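Local atomic coordinates of CELL division control protein 6 (Pyrobaculum aerophilum, PDB entry 1FNN), a protein that probably takes part in regulating DNA replication as an ATP-binding AAA+ protein of the Cdc6/Cdc18 family. Residues A[219-224]-A[306-311]; A[347-352]-A[365-370]. All coordinates share one frame; numbering follows the deposited sequence.

Contact 1. Residues A[219-224]-A[306-311]; sequences ILQMIA and TPYITF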
ATOM      1  N   ILE A 219       8.980   5.787 -16.456  1.00 34.36           N
ATOM      2  CA  ILE A 219       9.491   4.897 -15.402  1.00 33.69           C
ATOM      3  C   ILE A 219       8.508   4.767 -14.252  1.00 37.29           C
ATOM      4  O   ILE A 219       8.362   3.718 -13.606  1.00 34.84           O
ATOM      5  CB  ILE A 219      10.873   5.345 -14.921  1.00 40.43           C
ATOM      6  CG1 ILE A 219      11.955   4.857 -15.899  1.00 45.23           C
ATOM      7  CG2 ILE A 219      11.213   4.881 -13.499  1.00 35.99           C
ATOM      8  CD1 ILE A 219      12.369   3.404 -15.722  1.00 38.36           C
ATOM      9  N   LEU A 220       7.863   5.887 -13.901  1.00 38.54           N
ATOM     10  CA  LEU A 220       6.897   5.878 -12.790  1.00 37.13           C
ATOM     11  C   LEU A 220       5.683   5.055 -13.239  1.00 39.11           C
ATOM     12  O   LEU A 220       5.108   4.305 -12.457  1.00 37.03           O
ATOM     13  CB  LEU A 220       6.493   7.349 -12.570  1.00 41.80           C
ATOM     14  CG  LEU A 220       7.147   8.149 -11.445  1.00 50.92           C
ATOM     15  CD1 LEU A 220       8.499   7.630 -11.014  1.00 41.10           C
ATOM     16  CD2 LEU A 220       7.161   9.649 -11.740  1.00 45.56           C
ATOM     17  N   GLN A 221       5.317   5.232 -14.525  1.00 37.40           N
ATOM     18  CA  GLN A 221       4.179   4.463 -15.052  1.00 41.42           C
ATOM     19  C   GLN A 221       4.426   2.947 -15.026  1.00 37.14           C
ATOM     20  O   GLN A 221       3.522   2.192 -14.640  1.00 39.33           O
ATOM     21  CB  GLN A 221       3.796   4.889 -16.461  1.00 42.93           C
ATOM     22  CG  GLN A 221       3.073   6.207 -16.642  1.00 56.09           C
ATOM     23  CD  GLN A 221       3.124   6.693 -18.080  1.00 62.43           C
ATOM     24  OE1 GLN A 221       3.945   6.246 -18.895  1.00 67.54           O
ATOM     25  NE2 GLN A 221       2.249   7.624 -18.437  1.00 66.41           N
ATOM     26  N   MET A 222       5.661   2.554 -15.264  1.00 39.20           N
ATOM     27  CA  MET A 222       6.079   1.131 -15.187  1.00 39.65           C
ATOM     28  C   MET A 222       5.879   0.530 -13.825  1.00 41.01           C
ATOM     29  O   MET A 222       5.328  -0.578 -13.595  1.00 35.81           O
ATOM     30  CB  MET A 222       7.520   1.085 -15.674  1.00 37.60           C
ATOM     31  CG  MET A 222       8.226  -0.267 -15.613  1.00 38.01           C
ATOM     32  SD  MET A 222       9.968  -0.151 -16.078  1.00 35.49           S
ATOM     33  CE  MET A 222      10.538  -1.805 -15.733  1.00 36.46           C
ATOM     34  N   ILE A 223       6.322   1.313 -12.790  1.00 36.81           N
ATOM     35  CA  ILE A 223       6.145   0.859 -11.422  1.00 31.61           C
ATOM     36  C   ILE A 223       4.666   0.838 -11.050  1.00 28.56           C
ATOM     37  O   ILE A 223       4.203  -0.083 -10.407  1.00 33.66           O
ATOM     38  CB  ILE A 223       6.874   1.822 -10.409  1.00 37.63           C
ATOM     39  CG1 ILE A 223       8.350   1.840 -10.741  1.00 35.47           C
ATOM     40  CG2 ILE A 223       6.544   1.353  -8.995  1.00 33.74           C
ATOM     41  CD1 ILE A 223       9.243   2.770  -9.897  1.00 36.98           C
ATOM     42  N   ALA A 224       3.897   1.845 -11.498  1.00 34.86           N
ATOM     43  CA  ALA A 224       2.463   1.883 -11.228  1.00 35.93           C
ATOM     44  C   ALA A 224       1.689   0.741 -11.932  1.00 36.92           C
ATOM     45  O   ALA A 224       0.768   0.164 -11.368  1.00 36.47           O
ATOM     46  CB  ALA A 224       1.934   3.208 -11.796  1.00 39.40           C
ATOM     47  N   THR A 306      13.998   1.011 -22.813  1.00 46.10           N
ATOM     48  CA  THR A 306      12.882   1.944 -22.604  1.00 46.30           C
ATOM     49  C   THR A 306      11.847   1.132 -21.881  1.00 44.75           C
ATOM     50  O   THR A 306      11.954  -0.111 -21.920  1.00 43.80           O
ATOM     51  CB  THR A 306      12.533   2.439 -24.013  1.00 54.40           C
ATOM     52  OG1 THR A 306      12.389   3.862 -24.049  1.00 58.40           O
ATOM     53  CG2 THR A 306      11.306   1.799 -24.622  1.00 38.41           C
ATOM     54  N   PRO A 307      11.134   1.688 -20.913  1.00 45.54           N
ATOM     55  CA  PRO A 307      10.124   0.926 -20.175  1.00 43.99           C
ATOM     56  C   PRO A 307       9.112   0.256 -21.111  1.00 41.90           C
ATOM     57  O   PRO A 307       8.696  -0.890 -20.863  1.00 41.64           O
ATOM     58  CB  PRO A 307       9.465   1.965 -19.267  1.00 44.14           C
ATOM     59  CG  PRO A 307      10.521   3.045 -19.132  1.00 44.16           C
ATOM     60  CD  PRO A 307      11.115   3.131 -20.538  1.00 45.84           C
ATOM     61  N   TYR A 308       8.645   0.953 -22.145  1.00 40.51           N
ATOM     62  CA  TYR A 308       7.631   0.379 -23.029  1.00 41.11           C
ATOM     63  C   TYR A 308       8.063   0.217 -24.484  1.00 41.36           C
ATOM     64  O   TYR A 308       8.952   0.909 -24.988  1.00 39.90           O
ATOM     65  CB  TYR A 308       6.363   1.248 -23.075  1.00 41.04           C
ATOM     66  CG  TYR A 308       5.736   1.388 -21.713  1.00 44.28           C
ATOM     67  CD1 TYR A 308       6.130   2.462 -20.879  1.00 44.90           C
ATOM     68  CD2 TYR A 308       4.792   0.499 -21.248  1.00 38.33           C
ATOM     69  CE1 TYR A 308       5.561   2.598 -19.622  1.00 41.97           C
ATOM     70  CE2 TYR A 308       4.240   0.654 -20.000  1.00 41.99           C
ATOM     71  CZ  TYR A 308       4.624   1.707 -19.181  1.00 42.30           C
ATOM     72  OH  TYR A 308       4.035   1.803 -17.937  1.00 41.46           O
ATOM     73  N   ILE A 309       7.528  -0.838 -25.134  1.00 42.45           N
ATOM     74  CA  ILE A 309       7.708  -0.937 -26.596  1.00 40.76           C
ATOM     75  C   ILE A 309       6.304  -1.089 -27.161  1.00 40.78           C
ATOM     76  O   ILE A 309       5.308  -1.383 -26.497  1.00 41.03           O
ATOM     77  CB  ILE A 309       8.710  -1.974 -27.065  1.00 43.99           C
ATOM     78  CG1 ILE A 309       8.490  -3.364 -26.444  1.00 48.22           C
ATOM     79  CG2 ILE A 309      10.155  -1.596 -26.778  1.00 42.12           C
ATOM     80  CD1 ILE A 309       7.453  -4.206 -27.116  1.00 44.43           C
ATOM     81  N   THR A 310       6.128  -0.742 -28.414  1.00 34.27           N
ATOM     82  CA  THR A 310       4.813  -0.746 -29.045  1.00 37.57           C
ATOM     83  C   THR A 310       4.418  -2.152 -29.482  1.00 36.47           C
ATOM     84  O   THR A 310       5.315  -2.975 -29.658  1.00 37.31           O
ATOM     85  CB  THR A 310       4.771   0.192 -30.265  1.00 48.83           C
ATOM     86  OG1 THR A 310       5.705  -0.259 -31.252  1.00 55.75           O
ATOM     87  CG2 THR A 310       5.132   1.612 -29.858  1.00 32.17           C
ATOM     88  N   PHE A 311       3.170  -2.459 -29.721  1.00 37.68           N
ATOM     89  CA  PHE A 311       2.728  -3.740 -30.263  1.00 41.70           C
ATOM     90  C   PHE A 311       3.367  -3.964 -31.635  1.00 44.39           C
ATOM     91  O   PHE A 311       3.866  -5.064 -31.910  1.00 38.28           O
ATOM     92  CB  PHE A 311       1.204  -3.849 -30.302  1.00 43.22           C
ATOM     93  CG  PHE A 311       0.718  -5.184 -30.858  1.00 47.02           C
ATOM     94  CD1 PHE A 311       0.305  -6.183 -30.004  1.00 51.88           C
ATOM     95  CD2 PHE A 311       0.684  -5.422 -32.212  1.00 54.05           C
ATOM     96  CE1 PHE A 311      -0.138  -7.401 -30.486  1.00 57.22           C
ATOM     97  CE2 PHE A 311       0.244  -6.636 -32.712  1.00 59.97           C
ATOM     98  CZ  PHE A 311      -0.167  -7.624 -31.840  1.00 48.24           C
TER
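The phenol ring of Tyr308 stands with its hydroxyl against the backbone of Gln221 and Met222, while on opposite sides of the ring plane, beyond the CE2 rim, lie Ser367 CB and Arg351 CG from the hairpin of the same winged-helix domain. This is a domain interface, in which the loop leading into strand 309-310 of the C-terminal winged helix packs on helix 217-227 of the AAA+ lid. The first torsion of Tyr308 (chi1 -60°) sets CG anti to the carbonyl carbon, beside the backbone N. At the far end of the ring, Tyr308 OH lies 3.2 Å from Gln221 C and 3.4 Å from Gln221 CB. Met222 N is also 3.2 Å from Tyr308 OH, but the angle is too poor for a hydrogen bond; the hydroxyl instead bonds to Asp225 OD2, further along the helix. A phenylalanine here would probably leave Asp225 without this bond and open a small gap against the helix backbone. The puckered ring of Pro307 is met by two apolar side chains that each cross it at about a right angle. The extended chain of Met222 (chi2 -175°) brings its SD to 3.9 Å from Pro307 CB. At the neighbouring ring atom, Ile219 CD1 rests 3.9 Å from Pro307 CG.

Contact 2. Residues A[347-352]-A[365-370]; sequences IVETRQ and LISIGT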
ATOM      1  N   ILE A 347       2.297 -11.506 -16.820  1.00 36.14           N
ATOM      2  CA  ILE A 347       3.641 -11.664 -17.369  1.00 36.60           C
ATOM      3  C   ILE A 347       4.159 -10.382 -17.965  1.00 33.39           C
ATOM      4  O   ILE A 347       5.341 -10.037 -17.919  1.00 35.58           O
ATOM      5  CB  ILE A 347       3.682 -12.828 -18.417  1.00 38.52           C
ATOM      6  CG1 ILE A 347       3.332 -14.126 -17.705  1.00 37.47           C
ATOM      7  CG2 ILE A 347       5.077 -12.966 -19.024  1.00 32.82           C
ATOM      8  CD1 ILE A 347       3.041 -15.313 -18.622  1.00 43.88           C
ATOM      9  N   VAL A 348       3.259  -9.631 -18.611  1.00 32.78           N
ATOM     10  CA  VAL A 348       3.545  -8.357 -19.267  1.00 34.94           C
ATOM     11  C   VAL A 348       2.526  -7.326 -18.763  1.00 34.84           C
ATOM     12  O   VAL A 348       1.494  -7.765 -18.241  1.00 36.64           O
ATOM     13  CB  VAL A 348       3.321  -8.741 -20.744  1.00 41.17           C
ATOM     14  CG1 VAL A 348       2.103  -8.121 -21.364  1.00 38.93           C
ATOM     15  CG2 VAL A 348       4.590  -8.802 -21.570  1.00 35.78           C
ATOM     16  N   GLU A 349       2.833  -6.037 -18.846  1.00 32.49           N
ATOM     17  CA  GLU A 349       1.798  -5.040 -18.534  1.00 36.57           C
ATOM     18  C   GLU A 349       1.550  -4.239 -19.772  1.00 33.29           C
ATOM     19  O   GLU A 349       2.510  -4.047 -20.546  1.00 37.66           O
ATOM     20  CB  GLU A 349       2.306  -4.130 -17.371  1.00 38.92           C
ATOM     21  CG  GLU A 349       2.447  -4.978 -16.086  1.00 36.64           C
ATOM     22  CD  GLU A 349       3.823  -5.611 -15.948  1.00 39.21           C
ATOM     23  OE1 GLU A 349       4.867  -5.022 -16.305  1.00 35.48           O
ATOM     24  OE2 GLU A 349       3.911  -6.763 -15.458  1.00 39.31           O
ATOM     25  N   THR A 350       0.336  -3.767 -20.043  1.00 32.30           N
ATOM     26  CA  THR A 350       0.147  -2.967 -21.251  1.00 37.09           C
ATOM     27  C   THR A 350      -0.550  -1.662 -20.888  1.00 41.05           C
ATOM     28  O   THR A 350      -1.248  -1.617 -19.878  1.00 40.88           O
ATOM     29  CB  THR A 350      -0.745  -3.676 -22.318  1.00 42.01           C
ATOM     30  OG1 THR A 350      -2.013  -3.932 -21.750  1.00 42.75           O
ATOM     31  CG2 THR A 350      -0.123  -5.022 -22.712  1.00 36.94           C
ATOM     32  N   ARG A 351      -0.392  -0.653 -21.715  1.00 43.86           N
ATOM     33  CA  ARG A 351      -1.068   0.618 -21.494  1.00 52.03           C
ATOM     34  C   ARG A 351      -1.378   1.165 -22.902  1.00 50.74           C
ATOM     35  O   ARG A 351      -0.546   0.982 -23.783  1.00 47.61           O
ATOM     36  CB  ARG A 351      -0.287   1.743 -20.855  1.00 47.44           C
ATOM     37  CG  ARG A 351       1.072   1.676 -20.264  1.00 59.21           C
ATOM     38  CD  ARG A 351       1.504   3.061 -19.717  1.00 60.79           C
ATOM     39  NE  ARG A 351       0.393   3.675 -19.036  1.00 72.19           N
ATOM     40  CZ  ARG A 351      -0.042   3.632 -17.797  1.00 76.43           C
ATOM     41  NH1 ARG A 351       0.565   2.920 -16.865  1.00 79.57           N
ATOM     42  NH2 ARG A 351      -1.132   4.331 -17.474  1.00 81.14           N
ATOM     43  N   GLN A 352      -2.397   1.981 -22.959  1.00 50.34           N
ATOM     44  CA  GLN A 352      -2.734   2.652 -24.210  1.00 57.05           C
ATOM     45  C   GLN A 352      -1.862   3.896 -24.349  1.00 61.43           C
ATOM     46  O   GLN A 352      -1.539   4.577 -23.371  1.00 59.51           O
ATOM     47  CB  GLN A 352      -4.222   3.002 -24.186  1.00 63.14           C
ATOM     48  CG  GLN A 352      -5.026   2.724 -25.430  1.00 76.13           C
ATOM     49  CD  GLN A 352      -4.886   1.302 -25.933  1.00 84.78           C
ATOM     50  OE1 GLN A 352      -5.193   0.351 -25.222  1.00 92.35           O
ATOM     51  NE2 GLN A 352      -4.415   1.156 -27.168  1.00 90.58           N
ATOM     52  N   LEU A 365       0.994  -0.153 -25.671  1.00 38.49           N
ATOM     53  CA  LEU A 365       2.349  -0.189 -25.211  1.00 36.04           C
ATOM     54  C   LEU A 365       2.561  -1.399 -24.318  1.00 34.85           C
ATOM     55  O   LEU A 365       1.659  -1.777 -23.590  1.00 36.81           O
ATOM     56  CB  LEU A 365       2.744   1.059 -24.377  1.00 41.37           C
ATOM     57  CG  LEU A 365       2.611   2.400 -25.110  1.00 50.12           C
ATOM     58  CD1 LEU A 365       2.827   3.580 -24.152  1.00 46.77           C
ATOM     59  CD2 LEU A 365       3.580   2.498 -26.286  1.00 43.74           C
ATOM     60  N   ILE A 366       3.750  -1.979 -24.405  1.00 34.20           N
ATOM     61  CA  ILE A 366       4.010  -3.179 -23.612  1.00 35.21           C
ATOM     62  C   ILE A 366       5.244  -3.022 -22.744  1.00 32.96           C
ATOM     63  O   ILE A 366       6.329  -2.622 -23.194  1.00 37.03           O
ATOM     64  CB  ILE A 366       4.268  -4.379 -24.578  1.00 35.55           C
ATOM     65  CG1 ILE A 366       3.064  -4.578 -25.531  1.00 35.38           C
ATOM     66  CG2 ILE A 366       4.481  -5.675 -23.793  1.00 29.98           C
ATOM     67  CD1 ILE A 366       3.482  -5.511 -26.684  1.00 41.44           C
ATOM     68  N   SER A 367       5.108  -3.522 -21.524  1.00 33.34           N
ATOM     69  CA  SER A 367       6.267  -3.500 -20.637  1.00 32.73           C
ATOM     70  C   SER A 367       6.391  -4.821 -19.926  1.00 27.97           C
ATOM     71  O   SER A 367       5.399  -5.540 -19.714  1.00 36.32           O
ATOM     72  CB  SER A 367       6.010  -2.396 -19.546  1.00 36.67           C
ATOM     73  OG  SER A 367       6.946  -2.658 -18.487  1.00 33.37           O
ATOM     74  N   ILE A 368       7.569  -5.198 -19.533  1.00 28.90           N
ATOM     75  CA  ILE A 368       7.785  -6.326 -18.647  1.00 31.16           C
ATOM     76  C   ILE A 368       8.466  -5.657 -17.402  1.00 34.90           C
ATOM     77  O   ILE A 368       9.695  -5.554 -17.359  1.00 36.48           O
ATOM     78  CB  ILE A 368       8.674  -7.419 -19.220  1.00 32.13           C
ATOM     79  CG1 ILE A 368       7.898  -8.161 -20.361  1.00 37.40           C
ATOM     80  CG2 ILE A 368       9.116  -8.430 -18.180  1.00 32.45           C
ATOM     81  CD1 ILE A 368       8.885  -9.071 -21.124  1.00 36.76           C
ATOM     82  N   GLY A 369       7.698  -5.514 -16.329  1.00 38.94           N
ATOM     83  CA  GLY A 369       8.288  -4.814 -15.167  1.00 38.73           C
ATOM     84  C   GLY A 369       8.680  -5.727 -14.022  1.00 38.36           C
ATOM     85  O   GLY A 369       9.355  -5.233 -13.086  1.00 37.39           O
ATOM     86  N   THR A 370       8.242  -6.989 -14.050  1.00 34.06           N
ATOM     87  CA  THR A 370       8.477  -7.849 -12.894  1.00 33.26           C
ATOM     88  C   THR A 370       9.666  -8.795 -12.923  1.00 38.45           C
ATOM     89  O   THR A 370       9.890  -9.487 -11.912  1.00 38.13           O
ATOM     90  CB  THR A 370       7.194  -8.615 -12.516  1.00 40.00           C
ATOM     91  OG1 THR A 370       6.851  -9.581 -13.554  1.00 41.19           O
ATOM     92  CG2 THR A 370       6.060  -7.598 -12.362  1.00 36.71           C
TER
HETATM   93  O   HOH W   1       6.173  -8.233 -15.826  1.00 35.92           O
HETATM   94  O   HOH W   2       5.485  -2.365 -16.054  1.00 38.79           O
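Glu349 and Ser367 face each other as a hydrogen-bonded pair of the antiparallel hairpin that forms the wing of the winged-helix domain, with Glu349 N 2.8 Å from Ser367 O. From there the Glu349 side chain turns across its partner strand. Glu349 CB passes 4.1 Å from Ser367 O, and the bend at chi2 (90°) carries CD onward to the turn that follows the strand. Glu349 OE1 accepts a bent bond (135°) from Gly369 N at 2.9 Å, through the syn lone pair, and takes a second hydrogen from a water that is in turn bonded to Ser367 OG. Glu349 OE2 approaches Thr370 CG2 at 3.9 Å and receives a hydrogen from another water, which also donates to Ile347 O and accepts from Thr370 N. Beyond Thr350, opposite Ile366 in a non-hydrogen-bonded pair, Arg351 and Leu365 exchange both backbone bonds. Before the strand, Val348 CG2 touches both Ile366 CG2 and Ile368 CG1, at 3.8 and 3.6 Å, on the side of the hairpin that packs on helices 288-304 and 332-344. The buried carboxylate thus has an amide and two waters as donors; nearby Asp225 would probably raise the cost of its negative charge, which these donors are likely to offset, and their bonds tie the start of strand 349-352 to the turn after strand 364-367.

Both contacts are largely buried, but they work at different levels of the fold. Contact 2 is internal to the winged-helix domain and rests on paired backbone bonds and a hydrated carboxylate; contact 1 joins that domain to the lid and has no clear hydrogen bond between its segments, relying on apolar contact and a tyrosine tip. They share one sheet: the outer strand 309-310 lies beside 364-367, with Ile309 O 2.7 Å from Ile366 N, a probable hydrogen bond. They also converge on Asp225 of helix 217-227, which accepts Tyr308 on one carboxylate oxygen and forms a salt bridge with Arg351 through the other, so residues of both contacts hold the lid helix.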